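Local coordinates for protein Diedel (Drosophila melanogaster, PDB 3ZZO), which acts as a secreted cytokine that promotes survival of Sindbis virus infection by suppressing the immune deficiency pathway and limits intestinal stem cell proliferation after bacterial infection, at residues C2-R6 and Q42-G48. Residues are numbered along the deposited sequence; the frame is centred on the assembly and turned at random.
With SCN (thiocyanate ion), chain B.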
loop_
_atom_site.group_PDB
_atom_site.type_symbol
_atom_site.label_atom_id
_atom_site.label_comp_id
_atom_site.label_asym_id
_atom_site.label_seq_id
_atom_site.Cartn_x
_atom_site.Cartn_y
_atom_site.Cartn_z
ATOM N N CYS A 2 1.831 -0.912 -16.855
ATOM C CA CYS A 2 1.479 -1.994 -15.958
ATOM C C CYS A 2 1.298 -1.454 -14.543
ATOM O O CYS A 2 1.993 -0.543 -14.113
ATOM C CB CYS A 2 2.532 -3.084 -16.052
ATOM S SG CYS A 2 2.732 -3.660 -17.740
ATOM N N CYS A 3 0.373 -2.063 -13.810
ATOM C CA CYS A 3 0.081 -1.686 -12.441
ATOM C C CYS A 3 0.621 -2.720 -11.493
ATOM O O CYS A 3 -0.025 -3.144 -10.527
ATOM C CB CYS A 3 -1.403 -1.401 -12.237
ATOM S SG CYS A 3 -2.071 -0.233 -13.427
ATOM N N THR A 4 1.867 -3.087 -11.727
ATOM C CA THR A 4 2.568 -4.095 -10.988
ATOM C C THR A 4 3.379 -3.536 -9.811
ATOM O O THR A 4 3.788 -4.289 -8.955
ATOM C CB THR A 4 3.496 -4.873 -11.947
ATOM O OG1 THR A 4 4.182 -3.918 -12.789
ATOM C CG2 THR A 4 2.714 -5.858 -12.800
ATOM N N SER A 5 3.597 -2.226 -9.772
ATOM C CA SER A 5 4.320 -1.624 -8.660
ATOM C C SER A 5 3.435 -1.588 -7.415
ATOM O O SER A 5 2.234 -1.324 -7.516
ATOM C CB SER A 5 4.790 -0.202 -8.994
ATOM O OG SER A 5 5.755 -0.247 -10.017
ATOM N N ARG A 6 4.052 -1.872 -6.269
ATOM C CA ARG A 6 3.397 -1.755 -4.970
ATOM C C ARG A 6 4.451 -1.486 -3.922
ATOM O O ARG A 6 5.658 -1.514 -4.241
ATOM C CB ARG A 6 2.531 -2.944 -4.663
ATOM C CG ARG A 6 3.219 -4.268 -4.556
ATOM C CD ARG A 6 2.311 -5.493 -4.806
ATOM N NE ARG A 6 3.017 -6.723 -4.742
ATOM C CZ ARG A 6 2.449 -7.841 -4.341
ATOM N NH1 ARG A 6 1.154 -7.892 -3.913
ATOM N NH2 ARG A 6 3.185 -8.931 -4.290
ATOM N N GLN A 42 -3.571 -2.831 -1.022
ATOM C CA GLN A 42 -3.914 -3.376 -2.314
ATOM C C GLN A 42 -5.099 -4.322 -2.218
ATOM O O GLN A 42 -5.103 -5.238 -1.399
ATOM C CB GLN A 42 -2.679 -4.078 -2.869
ATOM C CG GLN A 42 -2.896 -4.725 -4.220
ATOM C CD GLN A 42 -1.695 -5.519 -4.656
ATOM O OE1 GLN A 42 -0.688 -5.604 -3.944
ATOM N NE2 GLN A 42 -1.796 -6.175 -5.780
ATOM N N LEU A 43 -6.105 -4.130 -3.066
ATOM C CA LEU A 43 -7.351 -4.878 -3.006
ATOM C C LEU A 43 -7.595 -5.832 -4.139
ATOM O O LEU A 43 -8.557 -6.581 -4.075
ATOM C CB LEU A 43 -8.535 -3.896 -2.890
ATOM C CG LEU A 43 -8.440 -2.858 -1.769
ATOM C CD1 LEU A 43 -9.642 -1.940 -1.777
ATOM C CD2 LEU A 43 -8.168 -3.432 -0.391
ATOM N N GLY A 44 -6.797 -5.787 -5.196
ATOM C CA GLY A 44 -6.878 -6.712 -6.328
ATOM C C GLY A 44 -5.558 -7.436 -6.526
ATOM O O GLY A 44 -4.591 -7.240 -5.789
ATOM N N ALA A 45 -5.484 -8.256 -7.584
ATOM C CA ALA A 45 -4.245 -8.905 -7.918
ATOM C C ALA A 45 -3.149 -7.902 -8.257
ATOM O O ALA A 45 -1.956 -8.213 -8.060
ATOM C CB ALA A 45 -4.439 -9.908 -9.042
ATOM N N TYR A 46 -3.527 -6.750 -8.786
ATOM C CA TYR A 46 -2.645 -5.668 -9.182
ATOM C C TYR A 46 -3.200 -4.355 -8.644
ATOM O O TYR A 46 -4.245 -4.340 -7.968
ATOM C CB TYR A 46 -2.497 -5.656 -10.690
ATOM C CG TYR A 46 -1.946 -6.941 -11.251
ATOM C CD1 TYR A 46 -0.581 -7.211 -11.165
ATOM C CD2 TYR A 46 -2.759 -7.901 -11.809
ATOM C CE1 TYR A 46 -0.070 -8.398 -11.675
ATOM C CE2 TYR A 46 -2.232 -9.112 -12.309
ATOM C CZ TYR A 46 -0.897 -9.328 -12.233
ATOM O OH TYR A 46 -0.389 -10.491 -12.753
ATOM N N CYS A 47 -2.528 -3.256 -8.953
ATOM C CA CYS A 47 -2.895 -1.913 -8.511
ATOM C C CYS A 47 -3.605 -1.084 -9.566
ATOM O O CYS A 47 -3.423 0.122 -9.627
ATOM C CB CYS A 47 -1.660 -1.179 -8.000
ATOM S SG CYS A 47 -1.078 -1.773 -6.378
ATOM N N GLY A 48 -4.467 -1.717 -10.348
ATOM C CA GLY A 48 -5.330 -0.964 -11.266
ATOM C C GLY A 48 -6.455 -0.268 -10.559
ATOM O O GLY A 48 -6.866 -0.652 -9.460
HETATM S S SCN B . -7.299 -8.301 -12.277
HETATM C C SCN B . -6.525 -7.240 -11.198
HETATM N N SCN B . -6.007 -6.502 -10.481
#
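Cys3 and Cys47 bring two irregular loops together, their CA atoms 4.9 Å apart, and Cys47 N donates a hydrogen bond of 3.0 Å to Cys3 O. Each loop is pinned by disulfides to other parts of the chain, consistent with the SD2 subdomain of Diedel, which is built of loops joined by disulfide bridges; Arg6 itself begins strand 6-13 in the antiparallel sheet of the ferredoxin-like SD1. Cysteine suits both central places because each is small, buried and tied elsewhere: Cys3 to Cys63, Cys47 to Cys36. Their CB atoms face each other at 4.3 Å, while Cys3 CB also rests 3.6 Å from Gly48 N. The sulfur of Cys47 sits 3.5 Å from Ser5 O.

Next to the cysteines, the Thr4 methyl CG2 lies obliquely to the Tyr46 ring, 3.9 Å from CD1, and the two side chains run side by side in the same direction; the broad ring gives the methyl an apolar surface. The nitrogen of a thiocyanate ion, probably from the crystallisation liquor, lies at the ring's edge and accepts a hydrogen bond from Tyr46 N. Farther along, toward strand 6-13, the contact becomes polar. Gln42, extended with CG anti to its backbone N (chi1 179°), is long enough to present OE1 to Arg6, while its NE2 makes a weak bond back to Gly44 O. The guanidinium and amide planes stand 80° apart. In the conformer given here, one of two, the long Arg6 chain carries NH1 to 2.9 Å from Gln42 OE1, with the oxygen in the guanidinium plane but the nitrogen tilted 24° from the amide carbonyl plane.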